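Local coordinates for protein apical membrane antigen 1 (Babesia divergens, PDB 4APM) that probably takes part in host-cell invasion as a parasite surface antigen of the moving junction, represented here by its domains I, II and III, at residues A[241-246]-A[325-330]; A[247-252]-A[317-322]; A[254-259]-A[345-350]. One frame throughout, in Å; residues are numbered along the deposited sequence.

Interaction 1. Residues A[241-246]-A[325-330]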
loop_
_atom_site.group_PDB
_atom_site.type_symbol
_atom_site.label_atom_id
_atom_site.label_comp_id
_atom_site.label_asym_id
_atom_site.label_seq_id
_atom_site.Cartn_x
_atom_site.Cartn_y
_atom_site.Cartn_z
ATOM N N ALA A 241 -13.298 9.007 -4.087
ATOM C CA ALA A 241 -14.149 8.023 -4.749
ATOM C C ALA A 241 -15.303 7.681 -3.813
ATOM O O ALA A 241 -16.452 7.568 -4.234
ATOM C CB ALA A 241 -13.351 6.758 -5.109
ATOM N N PHE A 242 -14.995 7.495 -2.536
ATOM C CA PHE A 242 -16.041 7.432 -1.515
ATOM C C PHE A 242 -15.397 7.761 -0.198
ATOM O O PHE A 242 -14.172 7.795 -0.107
ATOM C CB PHE A 242 -16.744 6.060 -1.483
ATOM C CG PHE A 242 -15.898 4.946 -0.919
ATOM C CD1 PHE A 242 -15.905 4.670 0.452
ATOM C CD2 PHE A 242 -15.094 4.170 -1.755
ATOM C CE1 PHE A 242 -15.117 3.659 0.974
ATOM C CE2 PHE A 242 -14.305 3.155 -1.237
ATOM C CZ PHE A 242 -14.311 2.899 0.132
ATOM N N GLU A 243 -16.214 8.122 0.787
ATOM C CA GLU A 243 -15.706 8.510 2.095
ATOM C C GLU A 243 -16.477 7.813 3.180
ATOM O O GLU A 243 -17.675 7.553 3.015
ATOM C CB GLU A 243 -15.882 9.989 2.332
ATOM C CG GLU A 243 -15.771 10.860 1.114
ATOM C CD GLU A 243 -15.709 12.298 1.506
ATOM O OE1 GLU A 243 -16.442 12.676 2.447
ATOM O OE2 GLU A 243 -14.859 13.009 0.948
ATOM N N GLU A 244 -15.794 7.569 4.303
ATOM C CA GLU A 244 -16.416 7.060 5.531
ATOM C C GLU A 244 -15.596 7.420 6.744
ATOM O O GLU A 244 -14.353 7.513 6.670
ATOM C CB GLU A 244 -16.599 5.558 5.480
ATOM C CG GLU A 244 -18.020 5.160 5.114
ATOM C CD GLU A 244 -18.025 3.970 4.193
ATOM O OE1 GLU A 244 -17.141 3.130 4.388
ATOM O OE2 GLU A 244 -18.868 3.897 3.261
ATOM N N PHE A 245 -16.294 7.673 7.849
ATOM C CA PHE A 245 -15.634 7.879 9.132
ATOM C C PHE A 245 -15.144 6.549 9.625
ATOM O O PHE A 245 -15.889 5.566 9.555
ATOM C CB PHE A 245 -16.612 8.516 10.131
ATOM C CG PHE A 245 -16.876 9.974 9.850
ATOM C CD1 PHE A 245 -15.969 10.945 10.247
ATOM C CD2 PHE A 245 -18.002 10.366 9.121
ATOM C CE1 PHE A 245 -16.195 12.290 9.953
ATOM C CE2 PHE A 245 -18.238 11.703 8.822
ATOM C CZ PHE A 245 -17.337 12.671 9.239
ATOM N N THR A 246 -13.871 6.494 10.039
ATOM C CA THR A 246 -13.293 5.276 10.574
ATOM C C THR A 246 -12.633 5.592 11.921
ATOM O O THR A 246 -12.373 6.745 12.222
ATOM C CB THR A 246 -12.256 4.626 9.603
ATOM O OG1 THR A 246 -11.133 5.484 9.465
ATOM C CG2 THR A 246 -12.859 4.384 8.190
ATOM N N LEU A 325 -12.202 11.135 9.277
ATOM C CA LEU A 325 -12.733 10.922 7.950
ATOM C C LEU A 325 -11.692 10.247 7.044
ATOM O O LEU A 325 -10.590 10.761 6.844
ATOM C CB LEU A 325 -13.297 12.193 7.343
ATOM C CG LEU A 325 -14.029 12.044 6.000
ATOM C CD1 LEU A 325 -15.350 11.294 6.140
ATOM C CD2 LEU A 325 -14.292 13.412 5.417
ATOM N N CYS A 326 -12.064 9.082 6.525
ATOM C CA CYS A 326 -11.253 8.359 5.583
ATOM C C CYS A 326 -11.766 8.632 4.157
ATOM O O CYS A 326 -12.882 8.274 3.828
ATOM C CB CYS A 326 -11.323 6.859 5.890
ATOM S SG CYS A 326 -10.376 5.805 4.759
ATOM N N ARG A 327 -10.958 9.286 3.322
ATOM C CA ARG A 327 -11.364 9.531 1.942
ATOM C C ARG A 327 -10.597 8.615 0.989
ATOM O O ARG A 327 -9.410 8.817 0.766
ATOM C CB ARG A 327 -11.151 10.996 1.553
ATOM C CG ARG A 327 -11.875 12.009 2.440
ATOM C CD ARG A 327 -11.935 13.386 1.755
ATOM N NE ARG A 327 -10.599 13.921 1.440
ATOM C CZ ARG A 327 -10.078 14.031 0.209
ATOM N NH1 ARG A 327 -10.776 13.682 -0.881
ATOM N NH2 ARG A 327 -8.864 14.544 0.058
ATOM N N VAL A 328 -11.255 7.605 0.439
ATOM C CA VAL A 328 -10.576 6.787 -0.535
ATOM C C VAL A 328 -10.693 7.315 -1.960
ATOM O O VAL A 328 -11.710 7.913 -2.328
ATOM C CB VAL A 328 -10.706 5.251 -0.307
ATOM C CG1 VAL A 328 -11.515 4.911 0.933
ATOM C CG2 VAL A 328 -11.092 4.475 -1.562
ATOM N N ILE A 329 -9.562 7.304 -2.662
ATOM C CA ILE A 329 -9.442 7.935 -3.971
ATOM C C ILE A 329 -8.962 6.952 -5.042
ATOM O O ILE A 329 -8.371 5.931 -4.746
ATOM C CB ILE A 329 -8.507 9.165 -3.950
ATOM C CG1 ILE A 329 -7.083 8.769 -3.522
ATOM C CG2 ILE A 329 -9.117 10.286 -3.094
ATOM C CD1 ILE A 329 -6.050 9.877 -3.653
ATOM N N GLU A 330 -9.226 7.282 -6.295
ATOM C CA GLU A 330 -8.919 6.369 -7.361
ATOM C C GLU A 330 -8.117 6.996 -8.486
ATOM O O GLU A 330 -7.814 6.322 -9.464
ATOM C CB GLU A 330 -10.187 5.707 -7.905
ATOM C CG GLU A 330 -11.086 6.616 -8.743
ATOM C CD GLU A 330 -12.440 5.970 -8.998
ATOM O OE1 GLU A 330 -12.536 4.717 -8.999
ATOM O OE2 GLU A 330 -13.421 6.714 -9.145
#
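F242 and V328 face each other as an antiparallel hydrogen-bonded pair, and the phenyl ring lies obliquely across both valine methyls. CG1 of V328 sits over the ring face, 4.0 Å from the F242 centroid and 27° off its normal, while CG2 of V328 comes within 3.5 Å of CE2 of F242. A chi1 of 72° holds CG of F242 between its backbone N and carbonyl carbon, and the far end of the ring comes closer to the partner strand than its root does.

On the other sheet face, L325 points CD1 almost straight at the middle of the F245 ring, 3.8 Å from the centroid and only 6° off the normal, a clear CH-pi contact. E243 and R327 run side by side there, pointing the same way. OE2 of E243 rests 3.1 Å from CD of R327, yet its distance to NE of R327 is 4.4 Å, too long for a salt bridge. S240 OG bonds to both E243 OE2 and R327 NH1, and I238 O also takes NH1.

The backbone shows a classic beta bulge: V328 O receives A241 N at 2.6 Å and, weakly, F242 N at 3.3 Å. Beyond it the pairing is regular, with C326 N reaching E244 O at 2.8 Å.

Strand 242-245 is outermost in a four-stranded antiparallel sheet, and 325-329 separates it from 316-320. Helix 249-257 packs L255 against F242 and E244, and the C326–C252 disulfide ties it to the sheet; from the opposite face R327 meets I226 of strand 225-231.

Interaction 2. Residues A[247-252]-A[317-322]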
loop_
_atom_site.group_PDB
_atom_site.type_symbol
_atom_site.label_atom_id
_atom_site.label_comp_id
_atom_site.label_asym_id
_atom_site.label_seq_id
_atom_site.Cartn_x
_atom_site.Cartn_y
_atom_site.Cartn_z
ATOM N N ARG A 247 -12.373 4.562 12.721
ATOM C CA ARG A 247 -11.930 4.743 14.100
ATOM C C ARG A 247 -10.438 5.020 14.185
ATOM O O ARG A 247 -9.973 5.580 15.148
ATOM C CB ARG A 247 -12.272 3.506 14.917
ATOM C CG ARG A 247 -13.709 3.504 15.377
ATOM C CD ARG A 247 -14.074 2.183 15.991
ATOM N NE ARG A 247 -14.160 1.154 14.972
ATOM C CZ ARG A 247 -14.454 -0.102 15.235
ATOM N NH1 ARG A 247 -14.714 -0.456 16.482
ATOM N NH2 ARG A 247 -14.485 -0.994 14.256
ATOM N N ASP A 248 -9.694 4.655 13.148
ATOM C CA ASP A 248 -8.237 4.851 13.148
ATOM C C ASP A 248 -7.692 4.667 11.730
ATOM O O ASP A 248 -8.422 4.241 10.831
ATOM C CB ASP A 248 -7.550 3.886 14.154
ATOM C CG ASP A 248 -8.117 2.484 14.089
ATOM O OD1 ASP A 248 -8.277 1.958 12.952
ATOM O OD2 ASP A 248 -8.390 1.892 15.162
ATOM N N ALA A 249 -6.430 5.057 11.527
ATOM C CA ALA A 249 -5.737 4.839 10.253
ATOM C C ALA A 249 -5.863 3.394 9.764
ATOM O O ALA A 249 -6.174 3.146 8.591
ATOM C CB ALA A 249 -4.270 5.269 10.352
ATOM N N GLU A 250 -5.687 2.432 10.653
ATOM C CA GLU A 250 -5.808 1.006 10.236
ATOM C C GLU A 250 -7.149 0.625 9.603
ATOM O O GLU A 250 -7.193 -0.156 8.638
ATOM C CB GLU A 250 -5.542 0.074 11.399
ATOM C CG GLU A 250 -4.243 0.361 12.090
ATOM C CD GLU A 250 -4.418 1.286 13.269
ATOM O OE1 GLU A 250 -4.470 2.529 13.058
ATOM O OE2 GLU A 250 -4.510 0.761 14.406
ATOM N N GLU A 251 -8.236 1.093 10.205
ATOM C CA GLU A 251 -9.556 0.868 9.661
ATOM C C GLU A 251 -9.668 1.538 8.292
ATOM O O GLU A 251 -10.069 0.913 7.320
ATOM C CB GLU A 251 -10.636 1.394 10.602
ATOM C CG GLU A 251 -12.037 0.859 10.282
ATOM C CD GLU A 251 -12.996 1.002 11.453
ATOM O OE1 GLU A 251 -13.294 2.159 11.854
ATOM O OE2 GLU A 251 -13.378 -0.039 12.036
ATOM N N CYS A 252 -9.258 2.798 8.204
ATOM C CA CYS A 252 -9.196 3.476 6.910
ATOM C C CYS A 252 -8.384 2.656 5.871
ATOM O O CYS A 252 -8.830 2.419 4.719
ATOM C CB CYS A 252 -8.562 4.832 7.093
ATOM S SG CYS A 252 -8.427 5.742 5.558
ATOM N N ALA A 317 -5.548 6.497 0.113
ATOM C CA ALA A 317 -6.561 7.105 0.985
ATOM C C ALA A 317 -5.949 8.214 1.829
ATOM O O ALA A 317 -4.748 8.184 2.145
ATOM C CB ALA A 317 -7.204 6.053 1.888
ATOM N N ASN A 318 -6.779 9.201 2.162
ATOM C CA ASN A 318 -6.421 10.255 3.104
ATOM C C ASN A 318 -7.155 10.032 4.379
ATOM O O ASN A 318 -8.378 9.991 4.395
ATOM C CB ASN A 318 -6.854 11.599 2.567
ATOM C CG ASN A 318 -6.347 11.843 1.179
ATOM O OD1 ASN A 318 -7.039 11.546 0.210
ATOM N ND2 ASN A 318 -5.104 12.299 1.068
ATOM N N TYR A 319 -6.407 9.858 5.452
ATOM C CA TYR A 319 -6.996 9.681 6.743
ATOM C C TYR A 319 -6.744 10.923 7.577
ATOM O O TYR A 319 -5.600 11.259 7.868
ATOM C CB TYR A 319 -6.417 8.467 7.440
ATOM C CG TYR A 319 -6.932 8.346 8.833
ATOM C CD1 TYR A 319 -8.300 8.188 9.075
ATOM C CD2 TYR A 319 -6.083 8.540 9.919
ATOM C CE1 TYR A 319 -8.787 8.087 10.375
ATOM C CE2 TYR A 319 -6.554 8.463 11.208
ATOM C CZ TYR A 319 -7.898 8.249 11.431
ATOM O OH TYR A 319 -8.348 8.217 12.714
ATOM N N ASP A 320 -7.818 11.602 7.953
ATOM C CA ASP A 320 -7.714 12.785 8.792
ATOM C C ASP A 320 -7.808 12.350 10.243
ATOM O O ASP A 320 -8.876 11.961 10.706
ATOM C CB ASP A 320 -8.843 13.765 8.482
ATOM C CG ASP A 320 -8.668 15.094 9.206
ATOM O OD1 ASP A 320 -8.270 15.089 10.404
ATOM O OD2 ASP A 320 -8.900 16.138 8.573
ATOM N N SER A 321 -6.689 12.365 10.956
ATOM C CA SER A 321 -6.703 11.870 12.331
ATOM C C SER A 321 -7.443 12.782 13.313
ATOM O O SER A 321 -7.775 12.345 14.390
ATOM C CB SER A 321 -5.282 11.576 12.834
ATOM O OG SER A 321 -4.494 12.748 12.757
ATOM N N ASN A 322 -7.743 14.023 12.919
ATOM C CA ASN A 322 -8.566 14.926 13.752
ATOM C C ASN A 322 -10.059 14.668 13.662
ATOM O O ASN A 322 -10.778 14.891 14.627
ATOM C CB ASN A 322 -8.296 16.403 13.426
ATOM C CG ASN A 322 -6.816 16.747 13.446
ATOM O OD1 ASN A 322 -6.293 17.349 12.505
ATOM N ND2 ASN A 322 -6.125 16.335 14.506
#
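A317 opens the contact by turning its CB toward the helix, where it meets SG of C252 at 3.9 Å. N318 points its side chain away from the helix, and its carbonyl probably accepts a hydrogen bond from R327 N of the adjacent strand, so it serves the sheet more than this interface.

Y319 supplies most of the strand's side of the contact. A chi1 of 175° sets its CG anti to the backbone N, and the ring packs against the first turn of helix 249-257. The D248–A249 peptide lies over one face near the hydroxyl-bearing rim, above CE2 and CZ: A249 N stands 3.4 Å above the Y319 ring plane, with D248 C beside it. CB of A249 touches the CD2 and CE2 side of the ring, and the phenolic OH of Y319 abuts CA of D248 at 3.4 Å. C252 approaches obliquely, its SG 5.3 Å from the Y319 centroid and 64° off the normal, a sulfur-aromatic contact.

At D320 the strand ends in an Asx turn, with OD1 of D320 accepting N322 N at 2.8 Å and also T323 N. S321 N then lies over the opposite face of the Y319 ring, 3.9 Å above the plane, and S321 OG bonds to G341 O.

The meeting surfaces are thus aromatic, methyl, sulfur and helix-start backbone, joined by van der Waals packing. The side-chain hydrogen bonds of R247, D248, E251 and D320 run within their own segments or to neighbours, not across the contact. R247 NH2 forms a salt bridge with OE2 of E251 at 2.7 Å. D248 is the N-cap, its OD1 taking E251 N at 2.9 Å and a bound glycerol as well, the acidic group probably complementing the positive end of the helix dipole.

Interaction 3. Residues A[254-259]-A[345-350]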
loop_
_atom_site.group_PDB
_atom_site.type_symbol
_atom_site.label_atom_id
_atom_site.label_comp_id
_atom_site.label_asym_id
_atom_site.label_seq_id
_atom_site.Cartn_x
_atom_site.Cartn_y
_atom_site.Cartn_z
ATOM N N ALA A 254 -7.866 -0.559 5.904
ATOM C CA ALA A 254 -8.549 -1.823 5.546
ATOM C C ALA A 254 -9.704 -1.595 4.566
ATOM O O ALA A 254 -10.001 -2.451 3.734
ATOM C CB ALA A 254 -9.046 -2.545 6.799
ATOM N N LEU A 255 -10.365 -0.443 4.703
ATOM C CA LEU A 255 -11.494 -0.044 3.855
ATOM C C LEU A 255 -11.036 0.179 2.420
ATOM O O LEU A 255 -11.718 -0.184 1.469
ATOM C CB LEU A 255 -12.055 1.287 4.377
ATOM C CG LEU A 255 -13.543 1.621 4.334
ATOM C CD1 LEU A 255 -13.746 3.137 4.323
ATOM C CD2 LEU A 255 -14.289 0.953 3.198
ATOM N N MET A 256 -9.937 0.919 2.280
ATOM C CA MET A 256 -9.360 1.201 0.982
ATOM C C MET A 256 -8.825 -0.098 0.332
ATOM O O MET A 256 -9.015 -0.346 -0.881
ATOM C CB MET A 256 -8.240 2.221 1.159
ATOM C CG MET A 256 -7.372 2.358 -0.076
ATOM S SD MET A 256 -5.620 2.185 0.178
ATOM C CE MET A 256 -5.185 2.957 1.763
ATOM N N PHE A 257 -8.121 -0.902 1.123
ATOM C CA PHE A 257 -7.539 -2.154 0.617
ATOM C C PHE A 257 -8.589 -3.069 -0.082
ATOM O O PHE A 257 -8.319 -3.648 -1.127
ATOM C CB PHE A 257 -6.837 -2.889 1.761
ATOM C CG PHE A 257 -6.200 -4.200 1.358
ATOM C CD1 PHE A 257 -5.006 -4.225 0.645
ATOM C CD2 PHE A 257 -6.753 -5.404 1.765
ATOM C CE1 PHE A 257 -4.392 -5.438 0.327
ATOM C CE2 PHE A 257 -6.142 -6.612 1.440
ATOM C CZ PHE A 257 -4.955 -6.626 0.724
ATOM N N GLU A 258 -9.789 -3.155 0.487
ATOM C CA GLU A 258 -10.853 -3.981 -0.073
ATOM C C GLU A 258 -11.213 -3.564 -1.494
ATOM O O GLU A 258 -11.838 -4.335 -2.212
ATOM C CB GLU A 258 -12.119 -3.855 0.772
ATOM C CG GLU A 258 -11.999 -4.411 2.160
ATOM C CD GLU A 258 -13.347 -4.461 2.853
ATOM O OE1 GLU A 258 -14.234 -3.640 2.498
ATOM O OE2 GLU A 258 -13.526 -5.345 3.722
ATOM N N ASN A 259 -10.891 -2.310 -1.845
ATOM C CA ASN A 259 -11.299 -1.689 -3.106
ATOM C C ASN A 259 -10.111 -1.447 -4.000
ATOM O O ASN A 259 -10.229 -0.796 -5.052
ATOM C CB ASN A 259 -12.010 -0.366 -2.812
ATOM C CG ASN A 259 -13.343 -0.576 -2.104
ATOM O OD1 ASN A 259 -13.480 -0.357 -0.884
ATOM N ND2 ASN A 259 -14.294 -1.115 -2.835
ATOM N N MET A 345 -2.194 7.493 2.772
ATOM C CA MET A 345 -1.929 6.059 2.870
ATOM C C MET A 345 -2.141 5.340 1.529
ATOM O O MET A 345 -2.894 5.830 0.676
ATOM C CB MET A 345 -2.830 5.479 3.941
ATOM C CG MET A 345 -2.635 6.219 5.273
ATOM S SD MET A 345 -3.772 5.605 6.480
ATOM C CE MET A 345 -2.935 4.093 6.983
ATOM N N THR A 346 -1.484 4.191 1.342
ATOM C CA THR A 346 -1.685 3.420 0.119
ATOM C C THR A 346 -1.988 1.950 0.433
ATOM O O THR A 346 -1.722 1.479 1.565
ATOM C CB THR A 346 -0.492 3.502 -0.862
ATOM O OG1 THR A 346 0.501 2.567 -0.472
ATOM C CG2 THR A 346 0.133 4.899 -0.927
ATOM N N ALA A 347 -2.587 1.258 -0.546
ATOM C CA ALA A 347 -2.966 -0.140 -0.385
ATOM C C ALA A 347 -1.753 -1.085 -0.194
ATOM O O ALA A 347 -1.934 -2.226 0.256
ATOM C CB ALA A 347 -3.808 -0.613 -1.574
ATOM N N VAL A 348 -0.539 -0.669 -0.569
ATOM C CA VAL A 348 0.599 -1.610 -0.377
ATOM C C VAL A 348 1.336 -1.377 0.931
ATOM O O VAL A 348 2.017 -2.287 1.444
ATOM C CB VAL A 348 1.619 -1.614 -1.538
ATOM C CG1 VAL A 348 0.955 -1.994 -2.851
ATOM C CG2 VAL A 348 2.302 -0.275 -1.657
ATOM N N GLY A 349 1.174 -0.164 1.471
ATOM C CA GLY A 349 1.995 0.328 2.563
ATOM C C GLY A 349 1.419 -0.018 3.921
ATOM O O GLY A 349 0.289 -0.493 4.042
ATOM N N SER A 350 2.199 0.248 4.949
ATOM C CA SER A 350 1.743 0.038 6.297
ATOM C C SER A 350 0.359 0.655 6.581
ATOM O O SER A 350 0.073 1.782 6.175
ATOM C CB SER A 350 2.758 0.599 7.292
ATOM O OG SER A 350 2.354 0.164 8.581
#
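M256 reaches from the last turn of its helix to the chain at T346–A347, and M256 and A347 have the largest buried areas. Its CG stands anti to the backbone N (chi1 167°), and the thioether then bends at the next two torsions. SD of M256 arrives 3.3 Å from the backbone N of A347 and 3.8 Å from CB of A347. The terminal CE of M256 lies 3.6 Å from backbone atom C of T346 and, more loosely, meets CB of M345, so the methyl rests mainly on the strand backbone.

F257 touches A347 from another direction. CD1 of F257 comes 3.7 Å from A347 O, which sits at the ring edge, near its plane. That carbonyl oxygen is also hydrogen-bonded by NZ of K195. Weak bonds from V348 N and G349 N to T346 OG1 accompany the turn that follows the strand.

The C-terminal part of helix 249-257 packs against the end of outer strand 342-346 and the residue after it: M256 also packs on A317 of the neighbouring strand 316-320, while F257 extends to P193 and K195 of strand 191-195 and meets Y30 edge-to-face.

In the fold
All three contacts build one unit, helix 249-257 laid against a four-stranded antiparallel sheet, consistent with the PAN-like fold of this family's clan. Interaction 1 pairs an outer strand through backbone hydrogen bonds and is only partly buried, with several exposed side chains. Interactions 2 and 3 are buried and use opposite ends of the same helix, relying on aromatic, alanine and sulfur packing. The C252–C326 disulfide, 2.1 Å between SG atoms, joins interactions 1 and 2 covalently; a probable backbone hydrogen bond between M345 N and A317 O links 2 with 3. The centre of interaction 3 is about 5 Å from the centre of the chain, that of interaction 1 about 15 Å.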